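Long-range contacts in uncharacterized protein PA2218 (Pseudomonas aeruginosa, PDB 2HDW), which is uncharacterised but has the alpha/beta hydrolase fold and, from its family, may be a hydrolase of unknown substrate: residues P104-S112 and Y273-W284; W181-V189 and I297-S305. All coordinates share one frame; numbering follows the deposited sequence.

Interaction 1: P104-S112 and Y273-W284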
loop_
_atom_site.group_PDB
_atom_site.type_symbol
_atom_site.label_atom_id
_atom_site.label_comp_id
_atom_site.label_asym_id
_atom_site.label_seq_id
_atom_site.Cartn_x
_atom_site.Cartn_y
_atom_site.Cartn_z
ATOM N N PRO A 104 -1.893 -1.913 -3.115
ATOM C CA PRO A 104 -2.149 -0.514 -3.486
ATOM C C PRO A 104 -3.129 0.174 -2.544
ATOM O O PRO A 104 -3.758 -0.472 -1.709
ATOM C CB PRO A 104 -2.728 -0.624 -4.895
ATOM C CG PRO A 104 -2.080 -1.868 -5.434
ATOM C CD PRO A 104 -2.173 -2.809 -4.252
ATOM N N PHE A 105 -3.254 1.491 -2.689
ATOM C CA PHE A 105 -4.182 2.274 -1.875
ATOM C C PHE A 105 -5.594 1.944 -2.367
ATOM O O PHE A 105 -5.946 2.248 -3.503
ATOM C CB PHE A 105 -3.902 3.769 -2.065
ATOM C CG PHE A 105 -4.785 4.665 -1.253
ATOM C CD1 PHE A 105 -4.564 4.838 0.113
ATOM C CD2 PHE A 105 -5.839 5.351 -1.854
ATOM C CE1 PHE A 105 -5.375 5.678 0.865
ATOM C CE2 PHE A 105 -6.661 6.195 -1.111
ATOM C CZ PHE A 105 -6.429 6.360 0.255
ATOM N N GLY A 106 -6.401 1.323 -1.515
ATOM C CA GLY A 106 -7.748 0.960 -1.920
ATOM C C GLY A 106 -7.810 -0.499 -2.341
ATOM O O GLY A 106 -8.817 -0.967 -2.881
ATOM N N ALA A 107 -6.721 -1.218 -2.097
ATOM C CA ALA A 107 -6.638 -2.634 -2.431
ATOM C C ALA A 107 -6.518 -3.412 -1.128
ATOM O O ALA A 107 -6.216 -2.834 -0.081
ATOM C CB ALA A 107 -5.420 -2.897 -3.311
ATOM N N VAL A 108 -6.765 -4.715 -1.187
ATOM C CA VAL A 108 -6.657 -5.555 0.000
ATOM C C VAL A 108 -5.509 -6.547 -0.147
ATOM O O VAL A 108 -4.983 -6.751 -1.249
ATOM C CB VAL A 108 -7.965 -6.332 0.274
ATOM C CG1 VAL A 108 -9.058 -5.360 0.671
ATOM C CG2 VAL A 108 -8.378 -7.126 -0.969
ATOM N N LYS A 109 -5.138 -7.166 0.968
ATOM C CA LYS A 109 -4.042 -8.123 1.009
ATOM C C LYS A 109 -4.159 -9.308 0.051
ATOM O O LYS A 109 -3.152 -9.927 -0.284
ATOM C CB LYS A 109 -3.870 -8.644 2.439
ATOM C CG LYS A 109 -5.070 -9.429 2.970
ATOM C CD LYS A 109 -4.932 -9.690 4.465
ATOM C CE LYS A 109 -6.036 -10.603 4.998
ATOM N NZ LYS A 109 -7.411 -10.100 4.705
ATOM N N GLU A 110 -5.370 -9.639 -0.384
ATOM C CA GLU A 110 -5.534 -10.766 -1.296
ATOM C C GLU A 110 -5.113 -10.407 -2.722
ATOM O O GLU A 110 -5.016 -11.274 -3.592
ATOM C CB GLU A 110 -6.986 -11.260 -1.293
ATOM C CG GLU A 110 -7.450 -11.870 0.035
ATOM C CD GLU A 110 -7.753 -10.828 1.104
ATOM O OE1 GLU A 110 -7.795 -9.617 0.784
ATOM O OE2 GLU A 110 -7.969 -11.220 2.269
ATOM N N GLN A 111 -4.861 -9.123 -2.957
ATOM C CA GLN A 111 -4.455 -8.674 -4.272
ATOM C C GLN A 111 -2.927 -8.556 -4.376
ATOM O O GLN A 111 -2.211 -9.420 -3.869
ATOM C CB GLN A 111 -5.187 -7.361 -4.607
ATOM C CG GLN A 111 -6.709 -7.579 -4.706
ATOM C CD GLN A 111 -7.524 -6.297 -4.738
ATOM O OE1 GLN A 111 -7.334 -5.401 -3.911
ATOM N NE2 GLN A 111 -8.459 -6.214 -5.683
ATOM N N SER A 112 -2.432 -7.500 -5.011
ATOM C CA SER A 112 -0.995 -7.321 -5.214
ATOM C C SER A 112 -0.047 -7.481 -4.017
ATOM O O SER A 112 0.984 -8.150 -4.140
ATOM C CB SER A 112 -0.731 -5.969 -5.879
ATOM O OG SER A 112 0.603 -5.901 -6.359
ATOM N N TYR A 273 -9.667 -8.953 -9.258
ATOM C CA TYR A 273 -10.862 -8.600 -8.511
ATOM C C TYR A 273 -10.975 -9.279 -7.148
ATOM O O TYR A 273 -10.683 -10.463 -6.997
ATOM C CB TYR A 273 -12.114 -8.952 -9.326
ATOM C CG TYR A 273 -13.411 -8.773 -8.566
ATOM C CD1 TYR A 273 -14.025 -7.524 -8.477
ATOM C CD2 TYR A 273 -14.005 -9.847 -7.900
ATOM C CE1 TYR A 273 -15.200 -7.344 -7.744
ATOM C CE2 TYR A 273 -15.176 -9.680 -7.162
ATOM C CZ TYR A 273 -15.768 -8.426 -7.089
ATOM O OH TYR A 273 -16.926 -8.253 -6.364
ATOM N N HIS A 274 -11.377 -8.509 -6.147
ATOM C CA HIS A 274 -11.634 -9.056 -4.822
ATOM C C HIS A 274 -12.753 -8.216 -4.231
ATOM O O HIS A 274 -12.638 -6.995 -4.128
ATOM C CB HIS A 274 -10.413 -9.038 -3.908
ATOM C CG HIS A 274 -10.618 -9.854 -2.671
ATOM N ND1 HIS A 274 -11.453 -9.453 -1.649
ATOM C CD2 HIS A 274 -10.194 -11.097 -2.342
ATOM C CE1 HIS A 274 -11.536 -10.415 -0.748
ATOM N NE2 HIS A 274 -10.783 -11.424 -1.145
ATOM N N PRO A 275 -13.858 -8.867 -3.835
ATOM C CA PRO A 275 -15.040 -8.216 -3.261
ATOM C C PRO A 275 -14.864 -7.228 -2.114
ATOM O O PRO A 275 -15.679 -6.318 -1.961
ATOM C CB PRO A 275 -15.933 -9.394 -2.876
ATOM C CG PRO A 275 -14.941 -10.480 -2.570
ATOM C CD PRO A 275 -13.948 -10.333 -3.692
ATOM N N ARG A 276 -13.820 -7.389 -1.308
ATOM C CA ARG A 276 -13.624 -6.478 -0.186
ATOM C C ARG A 276 -12.824 -5.217 -0.520
ATOM O O ARG A 276 -12.792 -4.276 0.270
ATOM C CB ARG A 276 -12.972 -7.219 0.993
ATOM C CG ARG A 276 -13.863 -8.312 1.589
ATOM C CD ARG A 276 -13.340 -8.780 2.946
ATOM N NE ARG A 276 -12.069 -9.494 2.856
ATOM C CZ ARG A 276 -11.957 -10.794 2.603
ATOM N NH1 ARG A 276 -13.046 -11.535 2.413
ATOM N NH2 ARG A 276 -10.761 -11.355 2.534
ATOM N N ALA A 277 -12.210 -5.180 -1.696
ATOM C CA ALA A 277 -11.408 -4.019 -2.084
ATOM C C ALA A 277 -12.218 -2.799 -2.496
ATOM O O ALA A 277 -13.217 -2.911 -3.216
ATOM C CB ALA A 277 -10.449 -4.395 -3.214
ATOM N N VAL A 278 -11.777 -1.632 -2.025
ATOM C CA VAL A 278 -12.413 -0.366 -2.371
ATOM C C VAL A 278 -12.365 -0.200 -3.889
ATOM O O VAL A 278 -13.354 0.168 -4.525
ATOM C CB VAL A 278 -11.660 0.835 -1.736
ATOM C CG1 VAL A 278 -11.972 2.124 -2.510
ATOM C CG2 VAL A 278 -12.060 0.988 -0.280
ATOM N N ASN A 279 -11.202 -0.479 -4.469
ATOM C CA ASN A 279 -11.030 -0.322 -5.902
ATOM C C ASN A 279 -11.826 -1.312 -6.741
ATOM O O ASN A 279 -12.063 -1.072 -7.922
ATOM C CB ASN A 279 -9.541 -0.384 -6.255
ATOM C CG ASN A 279 -8.749 0.728 -5.585
ATOM O OD1 ASN A 279 -9.308 1.773 -5.244
ATOM N ND2 ASN A 279 -7.448 0.515 -5.399
ATOM N N SER A 280 -12.248 -2.418 -6.139
ATOM C CA SER A 280 -13.027 -3.408 -6.874
ATOM C C SER A 280 -14.533 -3.164 -6.779
ATOM O O SER A 280 -15.262 -3.957 -6.187
ATOM C CB SER A 280 -12.706 -4.827 -6.387
ATOM O OG SER A 280 -11.439 -5.268 -6.857
ATOM N N GLY A 281 -14.995 -2.058 -7.351
ATOM C CA GLY A 281 -16.420 -1.767 -7.346
ATOM C C GLY A 281 -17.009 -1.092 -6.120
ATOM O O GLY A 281 -18.221 -0.882 -6.057
ATOM N N ASN A 282 -16.180 -0.765 -5.135
ATOM C CA ASN A 282 -16.684 -0.088 -3.950
ATOM C C ASN A 282 -16.162 1.342 -3.927
ATOM O O ASN A 282 -16.023 1.957 -4.988
ATOM C CB ASN A 282 -16.284 -0.857 -2.686
ATOM C CG ASN A 282 -16.883 -2.249 -2.654
ATOM O OD1 ASN A 282 -16.195 -3.238 -2.896
ATOM N ND2 ASN A 282 -18.182 -2.329 -2.379
ATOM N N ALA A 283 -15.875 1.883 -2.745
ATOM C CA ALA A 283 -15.391 3.258 -2.667
ATOM C C ALA A 283 -15.128 3.750 -1.263
ATOM O O ALA A 283 -15.584 3.165 -0.285
ATOM C CB ALA A 283 -16.388 4.188 -3.321
ATOM N N TRP A 284 -14.391 4.850 -1.176
ATOM C CA TRP A 284 -14.102 5.468 0.108
ATOM C C TRP A 284 -15.302 6.351 0.409
ATOM O O TRP A 284 -16.130 6.611 -0.472
ATOM C CB TRP A 284 -12.873 6.373 0.028
ATOM C CG TRP A 284 -11.608 5.682 -0.378
ATOM C CD1 TRP A 284 -10.969 5.784 -1.578
ATOM C CD2 TRP A 284 -10.819 4.798 0.427
ATOM N NE1 TRP A 284 -9.826 5.020 -1.574
ATOM C CE2 TRP A 284 -9.709 4.403 -0.355
ATOM C CE3 TRP A 284 -10.940 4.301 1.732
ATOM C CZ2 TRP A 284 -8.724 3.532 0.126
ATOM C CZ3 TRP A 284 -9.959 3.432 2.210
ATOM C CH2 TRP A 284 -8.867 3.059 1.405
HETATM O O HOH W 1 -8.384 4.007 -3.918
HETATM O O HOH W 2 -9.474 -8.336 2.679
#
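G106 and V278 bring the two loops closest, their CA atoms 4.9 Å apart, where the type II turn P104-A107 meets the end of the type I turn H274-A277. G106 O accepts a hydrogen bond from the backbone N of N279 at 2.9 Å. The N279 amide completes the join: ND2 donates to F105 O at 3.0 Å, while OD1 accepts a hydrogen bond from a water that also donates to F105 O and accepts from W284 NE1. The indole comes up against glycine backbone, W284 CZ2 lying 3.4 Å from G106 CA. F105 leans obliquely over one face of the indole, the planes 32° apart, with CE2 3.4 Å from W284 NE1, and V278 CG2 lies over the opposite face. In the alpha/beta hydrolase fold, the loop after the third strand, here 104-112, commonly borders the active site; 273-284 belongs to the long excursion between strands 197-201 and 309-314. Further along, V108 CG2 approaches the H274 ring, and A277 CB packs on the Q111 amide, whose OE1 accepts from V108 N and whose NE2 is held by G272 O. A bend in the E110 chain (chi2 76°) lays its carboxylate over the rim of one H274 face, planes 27° apart, with P275 CD on the opposite face. R276 NH2 reaches E110 OE2 at 2.8 Å from above the carboxylate plane, and K109 NZ meets the same oxygen at 2.7 Å from the opposite face. A second water links E110 OE1 to R276 NE, and D57 binds both H274 NE2 and R276 NH2.

Interaction 2: W181-V189 and I297-S305; sequences WGGMALNAV and ILTYIKEIS
L298 pushes its CD2 methyl into the hollow over the helix between G183 O and L186 CB, 3.4 Å from the G183 O atom and 3.5 Å from L186 CB, a tight carbon contact. I297 fills the neighbouring dip. With no side chain on G183 to raise that part of the helix surface, I297 CD1 settles 3.4 Å from G183 O. The end of N187 crosses I297 obliquely, meeting its CB and CG2. The chain next turns through L298-I301 and enters a short 3-10 segment, so that I304 returns toward the helix one turn further on. With CG1 anti to the carbonyl carbon and the chain extended beyond it (chi2 171°), I304 CD1 comes within 3.6 Å of L186 O and 3.9 Å of L186 CD2; V189 CG1 crosses I304 at about a right angle, 4.0 Å from its CG1. L186 is thus a bump set among L298, I301 and I304, with I309 of strand 309-314 also against it. Helix 180-191 follows strand 173-178, where alpha/beta hydrolases usually carry the nucleophile elbow. The contact is mostly aliphatic, with partly exposed N187 its main polar side chain, so cohesion probably rests largely on close fit and exclusion of water.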
loop_
_atom_site.group_PDB
_atom_site.type_symbol
_atom_site.label_atom_id
_atom_site.label_comp_id
_atom_site.label_asym_id
_atom_site.label_seq_id
_atom_site.Cartn_x
_atom_site.Cartn_y
_atom_site.Cartn_z
ATOM N N TRP A 181 0.547 3.154 -1.431
ATOM C CA TRP A 181 1.251 2.909 -0.182
ATOM C C TRP A 181 2.757 3.068 -0.308
ATOM O O TRP A 181 3.500 2.924 0.674
ATOM C CB TRP A 181 0.879 1.542 0.375
ATOM C CG TRP A 181 -0.444 1.605 1.069
ATOM C CD1 TRP A 181 -1.680 1.714 0.484
ATOM C CD2 TRP A 181 -0.660 1.678 2.480
ATOM N NE1 TRP A 181 -2.653 1.858 1.452
ATOM C CE2 TRP A 181 -2.052 1.842 2.684
ATOM C CE3 TRP A 181 0.188 1.627 3.595
ATOM C CZ2 TRP A 181 -2.612 1.957 3.959
ATOM C CZ3 TRP A 181 -0.370 1.740 4.864
ATOM C CH2 TRP A 181 -1.759 1.903 5.034
ATOM N N GLY A 182 3.208 3.367 -1.524
ATOM C CA GLY A 182 4.621 3.609 -1.734
ATOM C C GLY A 182 4.908 4.913 -1.002
ATOM O O GLY A 182 5.936 5.071 -0.359
ATOM N N GLY A 183 3.971 5.854 -1.095
ATOM C CA GLY A 183 4.139 7.127 -0.418
ATOM C C GLY A 183 4.065 6.948 1.088
ATOM O O GLY A 183 4.832 7.557 1.833
ATOM N N MET A 184 3.139 6.105 1.542
ATOM C CA MET A 184 2.983 5.843 2.970
ATOM C C MET A 184 4.208 5.109 3.533
ATOM O O MET A 184 4.596 5.333 4.680
ATOM C CB MET A 184 1.717 5.016 3.233
ATOM C CG MET A 184 0.559 5.776 3.922
ATOM S SD MET A 184 -0.312 7.017 2.905
ATOM C CE MET A 184 -1.394 5.938 1.924
ATOM N N ALA A 185 4.812 4.237 2.731
ATOM C CA ALA A 185 5.987 3.492 3.176
ATOM C C ALA A 185 7.150 4.448 3.439
ATOM O O ALA A 185 7.804 4.366 4.474
ATOM C CB ALA A 185 6.392 2.443 2.131
ATOM N N LEU A 186 7.405 5.356 2.505
ATOM C CA LEU A 186 8.490 6.324 2.672
ATOM C C LEU A 186 8.198 7.211 3.875
ATOM O O LEU A 186 9.104 7.566 4.633
ATOM C CB LEU A 186 8.635 7.188 1.413
ATOM C CG LEU A 186 9.078 6.435 0.157
ATOM C CD1 LEU A 186 8.932 7.324 -1.073
ATOM C CD2 LEU A 186 10.521 5.975 0.330
ATOM N N ASN A 187 6.926 7.555 4.053
ATOM C CA ASN A 187 6.504 8.405 5.163
ATOM C C ASN A 187 6.768 7.709 6.497
ATOM O O ASN A 187 7.251 8.328 7.443
ATOM C CB ASN A 187 5.010 8.724 5.051
ATOM C CG ASN A 187 4.619 9.977 5.819
ATOM O OD1 ASN A 187 3.644 9.981 6.582
ATOM N ND2 ASN A 187 5.365 11.054 5.610
ATOM N N ALA A 188 6.447 6.420 6.558
ATOM C CA ALA A 188 6.642 5.631 7.774
ATOM C C ALA A 188 8.116 5.444 8.128
ATOM O O ALA A 188 8.509 5.605 9.285
ATOM C CB ALA A 188 5.973 4.264 7.623
ATOM N N VAL A 189 8.927 5.098 7.133
ATOM C CA VAL A 189 10.354 4.863 7.354
ATOM C C VAL A 189 11.119 6.091 7.858
ATOM O O VAL A 189 12.081 5.965 8.614
ATOM C CB VAL A 189 11.032 4.339 6.062
ATOM C CG1 VAL A 189 12.520 4.103 6.314
ATOM C CG2 VAL A 189 10.357 3.038 5.613
ATOM N N ILE A 297 2.447 14.104 3.180
ATOM C CA ILE A 297 3.365 13.093 3.673
ATOM C C ILE A 297 4.716 13.404 3.031
ATOM O O ILE A 297 4.820 14.327 2.218
ATOM C CB ILE A 297 2.936 11.671 3.253
ATOM C CG1 ILE A 297 2.759 11.610 1.737
ATOM C CG2 ILE A 297 1.648 11.285 3.988
ATOM C CD1 ILE A 297 2.721 10.193 1.169
ATOM N N LEU A 298 5.740 12.645 3.414
ATOM C CA LEU A 298 7.099 12.785 2.878
ATOM C C LEU A 298 7.875 14.036 3.278
ATOM O O LEU A 298 8.936 14.315 2.713
ATOM C CB LEU A 298 7.074 12.691 1.350
ATOM C CG LEU A 298 6.338 11.495 0.743
ATOM C CD1 LEU A 298 6.518 11.514 -0.775
ATOM C CD2 LEU A 298 6.866 10.200 1.329
ATOM N N THR A 299 7.374 14.784 4.257
ATOM C CA THR A 299 8.077 15.987 4.687
ATOM C C THR A 299 9.510 15.676 5.103
ATOM O O THR A 299 10.444 16.411 4.768
ATOM C CB THR A 299 7.375 16.655 5.887
ATOM O OG1 THR A 299 6.028 16.976 5.530
ATOM C CG2 THR A 299 8.098 17.946 6.283
ATOM N N TYR A 300 9.675 14.576 5.829
ATOM C CA TYR A 300 10.977 14.174 6.343
ATOM C C TYR A 300 11.648 13.039 5.573
ATOM O O TYR A 300 12.448 12.278 6.129
ATOM C CB TYR A 300 10.807 13.801 7.814
ATOM C CG TYR A 300 10.217 14.942 8.619
ATOM C CD1 TYR A 300 11.018 15.997 9.043
ATOM C CD2 TYR A 300 8.848 14.996 8.905
ATOM C CE1 TYR A 300 10.484 17.081 9.731
ATOM C CE2 TYR A 300 8.296 16.082 9.594
ATOM C CZ TYR A 300 9.129 17.124 10.002
ATOM O OH TYR A 300 8.621 18.215 10.669
ATOM N N ILE A 301 11.348 12.949 4.282
ATOM C CA ILE A 301 11.903 11.900 3.441
ATOM C C ILE A 301 13.433 11.828 3.444
ATOM O O ILE A 301 14.003 10.748 3.318
ATOM C CB ILE A 301 11.386 12.048 1.988
ATOM C CG1 ILE A 301 11.810 10.837 1.163
ATOM C CG2 ILE A 301 11.890 13.358 1.379
ATOM C CD1 ILE A 301 11.198 10.797 -0.219
ATOM N N LYS A 302 14.101 12.967 3.601
ATOM C CA LYS A 302 15.562 12.983 3.614
ATOM C C LYS A 302 16.139 12.345 4.873
ATOM O O LYS A 302 17.337 12.046 4.932
ATOM C CB LYS A 302 16.090 14.416 3.488
ATOM C CG LYS A 302 15.858 15.046 2.125
ATOM C CD LYS A 302 16.338 16.497 2.110
ATOM C CE LYS A 302 16.202 17.117 0.726
ATOM N NZ LYS A 302 16.553 18.570 0.720
ATOM N N GLU A 303 15.287 12.133 5.872
ATOM C CA GLU A 303 15.728 11.533 7.122
ATOM C C GLU A 303 15.666 10.016 7.118
ATOM O O GLU A 303 15.817 9.371 8.157
ATOM C CB GLU A 303 14.953 12.131 8.300
ATOM C CG GLU A 303 15.403 13.566 8.575
ATOM C CD GLU A 303 14.638 14.244 9.686
ATOM O OE1 GLU A 303 14.243 13.561 10.652
ATOM O OE2 GLU A 303 14.446 15.473 9.597
ATOM N N ILE A 304 15.435 9.452 5.937
ATOM C CA ILE A 304 15.453 8.009 5.780
ATOM C C ILE A 304 16.951 7.709 5.736
ATOM O O ILE A 304 17.424 6.725 6.311
ATOM C CB ILE A 304 14.761 7.568 4.461
ATOM C CG1 ILE A 304 13.237 7.646 4.633
ATOM C CG2 ILE A 304 15.176 6.142 4.091
ATOM C CD1 ILE A 304 12.447 7.448 3.345
ATOM N N SER A 305 17.704 8.576 5.062
ATOM C CA SER A 305 19.159 8.404 4.979
ATOM C C SER A 305 19.686 8.430 6.418
ATOM O O SER A 305 19.117 9.114 7.270
ATOM C CB SER A 305 19.781 9.548 4.175
ATOM O OG SER A 305 21.200 9.471 4.170
#

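The segments alternate along the chain, yet the centres of the two interactions lie about 23 Å apart on opposite sides of the chain's centre. They touch through F105 of interaction 1: its CA is 3.5 Å from W181 CD1, and its ring atom CD1 is 3.8 Å from M184 CE, both at the beginning of the helix in interaction 2. P104 also packs on C179, which sits between strand 173-178 and that helix, where this fold usually places its nucleophile. Interaction 1 thus lies beside the probable active-site region, whereas interaction 2 packs along G183 to V189 of the same helix; the catalytic residues themselves remain unassigned.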